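Local coordinates for protein ribonucleoside-diphosphate reductase subunit beta (Clostridium botulinum, PDB 6ZJK) that forms the diiron-carrying R2 subunit of ribonucleotide reductase, which probably generates the radical used to reduce ribonucleoside diphosphates to deoxyribonucleotides, at residues A[102-107]-A[139-144]; A[35-40]-A[54-59]. All blocks are in the same frame, centred on the assembly; numbering follows the deposited sequence.

Contact 1. Residues A[102-107]-A[139-144]. With FE (Fe (III) ion), chain H.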
ATOM      1  N   PHE A 102       4.094 -10.750 -19.351  1.00 38.65           N
ATOM      2  CA  PHE A 102       5.331 -10.274 -18.735  1.00 36.49           C
ATOM      3  C   PHE A 102       5.091  -9.068 -17.841  1.00 41.36           C
ATOM      4  O   PHE A 102       5.593  -9.017 -16.710  1.00 37.91           O
ATOM      5  CB  PHE A 102       6.344  -9.924 -19.828  1.00 36.10           C
ATOM      6  CG  PHE A 102       7.644  -9.404 -19.304  1.00 39.68           C
ATOM      7  CD1 PHE A 102       8.438 -10.181 -18.467  1.00 39.75           C
ATOM      8  CD2 PHE A 102       8.076  -8.135 -19.646  1.00 40.09           C
ATOM      9  CE1 PHE A 102       9.641  -9.700 -17.987  1.00 36.60           C
ATOM     10  CE2 PHE A 102       9.286  -7.646 -19.161  1.00 41.20           C
ATOM     11  CZ  PHE A 102      10.070  -8.442 -18.342  1.00 40.09           C
ATOM     12  N   LEU A 103       4.304  -8.098 -18.307  1.00 34.62           N
ATOM     13  CA  LEU A 103       4.065  -6.914 -17.496  1.00 39.99           C
ATOM     14  C   LEU A 103       3.306  -7.264 -16.209  1.00 42.44           C
ATOM     15  O   LEU A 103       3.598  -6.710 -15.138  1.00 36.31           O
ATOM     16  CB  LEU A 103       3.310  -5.867 -18.318  1.00 38.86           C
ATOM     17  CG  LEU A 103       3.997  -5.334 -19.582  1.00 37.94           C
ATOM     18  CD1 LEU A 103       3.231  -4.152 -20.184  1.00 33.45           C
ATOM     19  CD2 LEU A 103       5.472  -4.964 -19.344  1.00 37.35           C
ATOM     20  N   ASN A 104       2.376  -8.222 -16.282  1.00 35.04           N
ATOM     21  CA  ASN A 104       1.655  -8.658 -15.081  1.00 35.49           C
ATOM     22  C   ASN A 104       2.605  -9.282 -14.072  1.00 36.32           C
ATOM     23  O   ASN A 104       2.428  -9.124 -12.859  1.00 38.44           O
ATOM     24  CB  ASN A 104       0.545  -9.665 -15.446  1.00 35.90           C
ATOM     25  CG  ASN A 104      -0.387  -9.985 -14.259  1.00 42.90           C
ATOM     26  OD1 ASN A 104      -1.022  -9.100 -13.681  1.00 36.15           O
ATOM     27  ND2 ASN A 104      -0.470 -11.252 -13.909  1.00 43.09           N
ATOM     28  N   PHE A 105       3.608 -10.010 -14.549  1.00 38.04           N
ATOM     29  CA  PHE A 105       4.638 -10.504 -13.651  1.00 38.26           C
ATOM     30  C   PHE A 105       5.404  -9.346 -13.005  1.00 39.69           C
ATOM     31  O   PHE A 105       5.699  -9.387 -11.802  1.00 39.40           O
ATOM     32  CB  PHE A 105       5.599 -11.428 -14.406  1.00 38.43           C
ATOM     33  CG  PHE A 105       6.916 -11.594 -13.716  1.00 48.26           C
ATOM     34  CD1 PHE A 105       7.081 -12.575 -12.748  1.00 44.93           C
ATOM     35  CD2 PHE A 105       7.986 -10.737 -13.997  1.00 44.29           C
ATOM     36  CE1 PHE A 105       8.299 -12.717 -12.098  1.00 48.46           C
ATOM     37  CE2 PHE A 105       9.187 -10.868 -13.343  1.00 42.50           C
ATOM     38  CZ  PHE A 105       9.353 -11.857 -12.400  1.00 49.89           C
ATOM     39  N   LEU A 106       5.684  -8.289 -13.752  1.00 35.14           N
ATOM     40  CA  LEU A 106       6.463  -7.164 -13.232  1.00 38.88           C
ATOM     41  C   LEU A 106       5.787  -6.442 -12.065  1.00 40.21           C
ATOM     42  O   LEU A 106       6.343  -6.280 -11.058  1.00 35.87           O
ATOM     43  CB  LEU A 106       6.859  -6.206 -14.330  1.00 35.45           C
ATOM     44  CG  LEU A 106       7.845  -6.660 -15.380  1.00 39.99           C
ATOM     45  CD1 LEU A 106       8.220  -5.565 -16.303  1.00 35.48           C
ATOM     46  CD2 LEU A 106       9.027  -7.419 -14.895  1.00 37.35           C
ATOM     47  N   ASP A 107       4.554  -6.065 -12.262  1.00 36.69           N
ATOM     48  CA  ASP A 107       3.789  -5.423 -11.265  1.00 42.50           C
ATOM     49  C   ASP A 107       3.513  -6.359 -10.081  1.00 40.48           C
ATOM     50  O   ASP A 107       3.458  -5.907  -8.997  1.00 40.68           O
ATOM     51  CB  ASP A 107       2.528  -4.860 -11.824  1.00 38.90           C
ATOM     52  CG  ASP A 107       2.736  -3.593 -12.612  1.00 48.06           C
ATOM     53  OD1 ASP A 107       3.355  -2.656 -12.161  1.00 45.10           O
ATOM     54  OD2 ASP A 107       2.231  -3.500 -13.689  1.00 46.07           O
ATOM     55  N   ILE A 139      -3.132  -1.709  -8.571  1.00 35.29           N
ATOM     56  CA  ILE A 139      -4.109  -1.242  -9.553  1.00 35.30           C
ATOM     57  C   ILE A 139      -3.666  -1.577 -10.981  1.00 37.34           C
ATOM     58  O   ILE A 139      -4.497  -1.924 -11.839  1.00 38.58           O
ATOM     59  CB  ILE A 139      -4.388   0.253  -9.342  1.00 35.17           C
ATOM     60  CG1 ILE A 139      -5.145   0.427  -8.014  1.00 38.00           C
ATOM     61  CG2 ILE A 139      -5.192   0.850 -10.487  1.00 35.15           C
ATOM     62  CD1 ILE A 139      -5.735   1.804  -7.841  1.00 43.32           C
ATOM     63  N   HIS A 140      -2.382  -1.579 -11.216  1.00 35.12           N
ATOM     64  CA  HIS A 140      -1.832  -1.862 -12.527  1.00 38.09           C
ATOM     65  C   HIS A 140      -2.086  -3.304 -12.870  1.00 36.59           C
ATOM     66  O   HIS A 140      -2.576  -3.605 -13.884  1.00 34.81           O
ATOM     67  CB  HIS A 140      -0.346  -1.523 -12.614  1.00 35.14           C
ATOM     68  CG  HIS A 140      -0.057  -0.055 -12.544  1.00 41.66           C
ATOM     69  ND1 HIS A 140       1.195   0.456 -12.294  1.00 39.83           N
ATOM     70  CD2 HIS A 140      -0.882   1.000 -12.625  1.00 36.33           C
ATOM     71  CE1 HIS A 140       1.104   1.760 -12.241  1.00 39.63           C
ATOM     72  NE2 HIS A 140      -0.138   2.112 -12.440  1.00 34.74           N
ATOM     73  N   ALA A 141      -1.764  -4.155 -11.953  1.00 37.65           N
ATOM     74  CA  ALA A 141      -1.948  -5.585 -12.153  1.00 37.08           C
ATOM     75  C   ALA A 141      -3.410  -5.925 -12.401  1.00 37.09           C
ATOM     76  O   ALA A 141      -3.725  -6.793 -13.231  1.00 37.70           O
ATOM     77  CB  ALA A 141      -1.397  -6.356 -10.953  1.00 35.67           C
ATOM     78  N   GLN A 142      -4.339  -5.252 -11.759  1.00 36.93           N
ATOM     79  CA  GLN A 142      -5.751  -5.497 -11.926  1.00 36.84           C
ATOM     80  C   GLN A 142      -6.277  -5.038 -13.234  1.00 36.24           C
ATOM     81  O   GLN A 142      -7.168  -5.615 -13.766  1.00 36.62           O
ATOM     82  CB  GLN A 142      -6.562  -4.824 -10.838  1.00 38.24           C
ATOM     83  CG  GLN A 142      -8.005  -5.216 -10.788  1.00 37.15           C
ATOM     84  CD  GLN A 142      -8.880  -4.210 -11.371  1.00 37.48           C
ATOM     85  OE1 GLN A 142      -8.627  -3.062 -11.296  1.00 36.82           O
ATOM     86  NE2 GLN A 142      -9.913  -4.633 -11.949  1.00 37.57           N
ATOM     87  N   SER A 143      -5.739  -3.941 -13.708  1.00 35.75           N
ATOM     88  CA  SER A 143      -6.008  -3.415 -15.042  1.00 35.57           C
ATOM     89  C   SER A 143      -5.861  -4.493 -16.108  1.00 35.67           C
ATOM     90  O   SER A 143      -6.504  -4.400 -17.163  1.00 35.76           O
ATOM     91  CB  SER A 143      -5.091  -2.225 -15.370  1.00 36.32           C
ATOM     92  OG  SER A 143      -3.761  -2.641 -15.664  1.00 34.93           O
ATOM     93  N   TYR A 144      -4.894  -5.352 -15.903  1.00 35.63           N
ATOM     94  CA  TYR A 144      -4.586  -6.388 -16.853  1.00 35.74           C
ATOM     95  C   TYR A 144      -5.672  -7.455 -16.795  1.00 37.13           C
ATOM     96  O   TYR A 144      -6.078  -7.927 -17.788  1.00 36.57           O
ATOM     97  CB  TYR A 144      -3.187  -6.985 -16.686  1.00 35.58           C
ATOM     98  CG  TYR A 144      -2.046  -5.970 -16.639  1.00 37.99           C
ATOM     99  CD1 TYR A 144      -2.053  -4.876 -17.449  1.00 37.72           C
ATOM    100  CD2 TYR A 144      -1.006  -6.108 -15.774  1.00 34.93           C
ATOM    101  CE1 TYR A 144      -1.049  -3.957 -17.406  1.00 35.99           C
ATOM    102  CE2 TYR A 144       0.006  -5.193 -15.732  1.00 35.68           C
ATOM    103  CZ  TYR A 144      -0.030  -4.125 -16.545  1.00 38.19           C
ATOM    104  OH  TYR A 144       0.937  -3.213 -16.480  1.00 38.49           O
TER
HETATM  105 FE    FE H 404       3.368  -0.463 -12.411  0.76 48.13          FE
HETATM  106  O   HOH W   1       4.212   1.798 -12.341  0.70 38.53           O
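Y144 points its phenol from helix 124-151 at the carboxylate of D107 on helix 90-118, and its hydroxyl OH donates a hydrogen bond of 3.1 Å to D107 OD2. The donor arrives almost in line with the C-O bond it meets, and the ring and carboxylate planes are only 27° apart. With chi1 at -52°, the ring stands anti to its own carbonyl carbon and projects across the gap between the helices, whose short segments run roughly antiparallel with their axes 8.9 Å apart. One face of the ring carries the carbonyl of H140 from the preceding turn, with H140 O 3.4 Å above the ring and over its centre. D107 divides its two oxygens: OD2 takes the phenol, while OD1 binds the iron(III) at 2.2 Å. H140 approaches the same metal from the facing helix with ND1 at 2.4 Å, and its CB packs against D107 OD2 at 3.4 Å. E137 and a water also bind this iron, and D237 receives a hydrogen bond from H140 NE2, steadying the imidazole from its far side. One turn back from D107, N104 lies along the rim of the phenol ring. Its OD1 sits near the ring plane, 3.7 Å from Y144 CD2, with the amide turned 83° to the ring, while ND2 bonds to the backbone carbonyl of R49 of the second subunit. F208 of helix 190-220 and I234 of helix 225-255 close in around the phenol. An aspartate shared between an iron and a tyrosine is the arrangement expected of the diiron site in an R2 helical bundle; in class Ia relatives the tyrosine four residues after this histidine carries the radical, as Y144 probably does here.

Contact 2. Residues A[35-40]-A[54-59]; sequences RGTESM and IKYSWA
M40 lays its terminal methyl over one face of the Y56 ring in a CH-pi contact: CE is 4.1 Å from the centroid of the Y56 ring and 24° off its normal, nearer the rim than the middle. The sulfur follows obliquely, with SD 5.1 Å from that centroid, a Met-aromatic contact in which the methyl does the closer touching. Bends at chi2 (69°) and chi3 (69°) curl the chain back so that CE reaches the aromatic face. The other face of Y56 is taken by its neighbour K55, whose CG rests over the ring centre, so the phenol is sandwiched between aliphatic groups from both segments. Further apolar packing comes from T37: its CB meets K55 CB at 3.8 Å, and its CG2 reaches Y56 CE2 obliquely at 4.1 Å. These contacts join the irregular N-terminal segment 35-40 to the residues leading into helix 58-68, at the end of the bundle where helix 124-151 begins and helix 225-255 finishes. No direct hydrogen bond spans the two segments; a water does so instead, donating to E38 O at 2.9 Å and accepting from K55 NZ at 3.0 Å. The lysine runs straight alongside the backbone carbonyls of T37 and E38, then turns at chi4 to present NZ to this water. T37, K55 and Y56 share a third partner, E125. Its carboxylate binds T37 OG1 through one oxygen and the backbone N-H groups of K55 and Y56 through the other, gripping both segments at once. M40 N comes within 3.4 Å of Y56 OH at an angle too poor for a bond, and instead donates its hydrogen bond to E255 OE1.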
ATOM      1  N   ARG A  35      12.091  13.066  17.320  1.00 45.76           N
ATOM      2  CA  ARG A  35      11.115  13.741  16.479  1.00 43.29           C
ATOM      3  C   ARG A  35      11.768  14.061  15.138  1.00 52.06           C
ATOM      4  O   ARG A  35      12.907  14.549  15.091  1.00 42.68           O
ATOM      5  CB  ARG A  35      10.657  15.042  17.147  1.00 49.13           C
ATOM      6  CG  ARG A  35      10.541  14.983  18.662  1.00 44.83           C
ATOM      7  CD  ARG A  35      10.049  16.352  19.175  1.00 56.94           C
ATOM      8  NE  ARG A  35       9.679  16.401  20.591  1.00 49.37           N
ATOM      9  CZ  ARG A  35      10.538  16.136  21.569  1.00 52.25           C
ATOM     10  NH1 ARG A  35      10.170  16.214  22.847  1.00 48.61           N
ATOM     11  NH2 ARG A  35      11.774  15.769  21.262  1.00 50.20           N
ATOM     12  N   GLY A  36      10.985  13.875  14.074  1.00 45.55           N
ATOM     13  CA  GLY A  36      11.437  14.170  12.734  1.00 39.76           C
ATOM     14  C   GLY A  36      12.218  13.020  12.120  1.00 43.76           C
ATOM     15  O   GLY A  36      12.268  11.908  12.632  1.00 49.72           O
ATOM     16  N   THR A  37      12.881  13.319  11.021  1.00 43.92           N
ATOM     17  CA  THR A  37      13.604  12.305  10.258  1.00 50.33           C
ATOM     18  C   THR A  37      15.094  12.600  10.318  1.00 44.89           C
ATOM     19  O   THR A  37      15.513  13.750  10.133  1.00 43.53           O
ATOM     20  CB  THR A  37      13.091  12.246   8.814  1.00 45.14           C
ATOM     21  OG1 THR A  37      11.800  11.617   8.806  1.00 45.85           O
ATOM     22  CG2 THR A  37      14.035  11.444   7.897  1.00 46.46           C
ATOM     23  N   GLU A  38      15.881  11.575  10.646  1.00 45.28           N
ATOM     24  CA  GLU A  38      17.332  11.695  10.780  1.00 48.98           C
ATOM     25  C   GLU A  38      18.072  11.278   9.514  1.00 43.30           C
ATOM     26  O   GLU A  38      18.961  11.999   9.057  1.00 43.96           O
ATOM     27  CB  GLU A  38      17.835  10.848  11.961  1.00 45.80           C
ATOM     28  CG  GLU A  38      19.356  10.778  12.013  1.00 56.64           C
ATOM     29  CD  GLU A  38      19.917   9.992  13.195  1.00 55.45           C
ATOM     30  OE1 GLU A  38      19.248   9.041  13.681  1.00 50.27           O
ATOM     31  OE2 GLU A  38      21.060  10.311  13.604  1.00 59.32           O
ATOM     32  N   SER A  39      17.723  10.129   8.926  1.00 44.92           N
ATOM     33  CA  SER A  39      18.388   9.663   7.712  1.00 46.22           C
ATOM     34  C   SER A  39      17.492   8.656   6.998  1.00 43.36           C
ATOM     35  O   SER A  39      16.476   8.208   7.535  1.00 42.31           O
ATOM     36  CB  SER A  39      19.753   9.042   8.022  1.00 44.09           C
ATOM     37  OG  SER A  39      19.596   7.975   8.942  1.00 48.07           O
ATOM     38  N   MET A  40      17.900   8.269   5.791  1.00 44.60           N
ATOM     39  CA  MET A  40      17.182   7.327   4.930  1.00 45.85           C
ATOM     40  C   MET A  40      17.173   5.924   5.468  1.00 46.09           C
ATOM     41  O   MET A  40      16.205   5.274   5.456  1.00 45.45           O
ATOM     42  CB  MET A  40      17.705   7.346   3.498  1.00 44.14           C
ATOM     43  CG  MET A  40      16.806   6.713   2.457  1.00 43.70           C
ATOM     44  SD  MET A  40      15.305   7.534   2.092  1.00 46.99           S
ATOM     45  CE  MET A  40      15.857   8.969   1.270  1.00 45.44           C
ATOM     46  N   ILE A  54       9.293  16.835   8.514  1.00 42.65           N
ATOM     47  CA  ILE A  54      10.047  15.926   7.661  1.00 45.37           C
ATOM     48  C   ILE A  54      11.396  16.478   7.211  1.00 45.82           C
ATOM     49  O   ILE A  54      11.576  17.620   7.199  1.00 43.81           O
ATOM     50  CB  ILE A  54       9.238  15.563   6.397  1.00 46.60           C
ATOM     51  CG1 ILE A  54       8.793  16.802   5.682  1.00 45.68           C
ATOM     52  CG2 ILE A  54       7.994  14.829   6.765  1.00 40.42           C
ATOM     53  CD1 ILE A  54       8.120  16.539   4.389  1.00 45.13           C
ATOM     54  N   LYS A  55      12.318  15.632   6.819  1.00 45.58           N
ATOM     55  CA  LYS A  55      13.621  16.062   6.333  1.00 43.17           C
ATOM     56  C   LYS A  55      13.635  16.243   4.813  1.00 44.16           C
ATOM     57  O   LYS A  55      14.239  17.198   4.314  1.00 38.97           O
ATOM     58  CB  LYS A  55      14.694  15.057   6.760  1.00 48.80           C
ATOM     59  CG  LYS A  55      16.065  15.261   6.109  1.00 45.17           C
ATOM     60  CD  LYS A  55      17.057  14.204   6.602  1.00 44.51           C
ATOM     61  CE  LYS A  55      18.481  14.449   6.122  1.00 49.45           C
ATOM     62  NZ  LYS A  55      19.197  15.571   6.830  1.00 62.46           N
ATOM     63  N   TYR A  56      12.981  15.352   4.057  1.00 41.26           N
ATOM     64  CA  TYR A  56      13.047  15.398   2.590  1.00 44.26           C
ATOM     65  C   TYR A  56      11.857  16.200   2.079  1.00 42.68           C
ATOM     66  O   TYR A  56      10.760  15.669   1.865  1.00 40.11           O
ATOM     67  CB  TYR A  56      13.104  13.987   2.002  1.00 41.71           C
ATOM     68  CG  TYR A  56      14.270  13.214   2.569  1.00 43.19           C
ATOM     69  CD1 TYR A  56      15.569  13.607   2.297  1.00 38.53           C
ATOM     70  CD2 TYR A  56      14.071  12.148   3.438  1.00 40.75           C
ATOM     71  CE1 TYR A  56      16.641  12.945   2.833  1.00 38.13           C
ATOM     72  CE2 TYR A  56      15.141  11.480   3.993  1.00 42.66           C
ATOM     73  CZ  TYR A  56      16.426  11.888   3.690  1.00 44.16           C
ATOM     74  OH  TYR A  56      17.512  11.232   4.232  1.00 47.71           O
ATOM     75  N   SER A  57      12.119  17.474   1.818  1.00 39.26           N
ATOM     76  CA  SER A  57      11.028  18.375   1.458  1.00 48.14           C
ATOM     77  C   SER A  57      10.368  17.965   0.138  1.00 43.07           C
ATOM     78  O   SER A  57       9.147  18.095  -0.022  1.00 45.38           O
ATOM     79  CB  SER A  57      11.583  19.805   1.396  1.00 53.14           C
ATOM     80  OG  SER A  57      10.612  20.779   1.726  1.00 63.30           O
ATOM     81  N   TRP A  58      11.094  17.320  -0.782  1.00 39.57           N
ATOM     82  CA  TRP A  58      10.480  16.892  -2.033  1.00 39.86           C
ATOM     83  C   TRP A  58       9.374  15.863  -1.824  1.00 43.47           C
ATOM     84  O   TRP A  58       8.539  15.693  -2.716  1.00 40.09           O
ATOM     85  CB  TRP A  58      11.550  16.352  -2.991  1.00 43.17           C
ATOM     86  CG  TRP A  58      12.507  15.368  -2.391  1.00 40.26           C
ATOM     87  CD1 TRP A  58      13.791  15.624  -1.925  1.00 38.07           C
ATOM     88  CD2 TRP A  58      12.287  13.968  -2.214  1.00 39.65           C
ATOM     89  NE1 TRP A  58      14.355  14.454  -1.459  1.00 39.61           N
ATOM     90  CE2 TRP A  58      13.453  13.428  -1.625  1.00 39.01           C
ATOM     91  CE3 TRP A  58      11.216  13.110  -2.503  1.00 38.46           C
ATOM     92  CZ2 TRP A  58      13.568  12.069  -1.325  1.00 41.59           C
ATOM     93  CZ3 TRP A  58      11.332  11.767  -2.192  1.00 37.95           C
ATOM     94  CH2 TRP A  58      12.488  11.256  -1.621  1.00 41.42           C
ATOM     95  N   ALA A  59       9.358  15.181  -0.702  1.00 41.52           N
ATOM     96  CA  ALA A  59       8.327  14.212  -0.391  1.00 40.28           C
ATOM     97  C   ALA A  59       6.926  14.787  -0.412  1.00 45.42           C
ATOM     98  O   ALA A  59       6.027  14.180  -0.875  1.00 42.49           O
ATOM     99  CB  ALA A  59       8.603  13.573   0.919  1.00 40.07           C
TER
HETATM  100  O   HOH W   2      19.397  14.818   9.715  0.50 47.97           O

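Contact 2 sits near one end of the helical bundle and contact 1 deep within it at the iron; their centres are 31 Å apart, their nearest atoms about 17 Å, and they do not touch. Two helices run between them. Helix 124-151 offers E125 to contact 2 and, farther along, E137 and H140, which bind iron, and Y144, which bonds to the ligand D107; helix 225-255 carries E238 and H241, which bind the second iron, D237, which bonds to H140, and E251 and E255 beside contact 2. The dimer adds another relation: R49, which bonds N104 at contact 1 from the second subunit, belongs to that subunit's chain between residues 35-40 and 54-59.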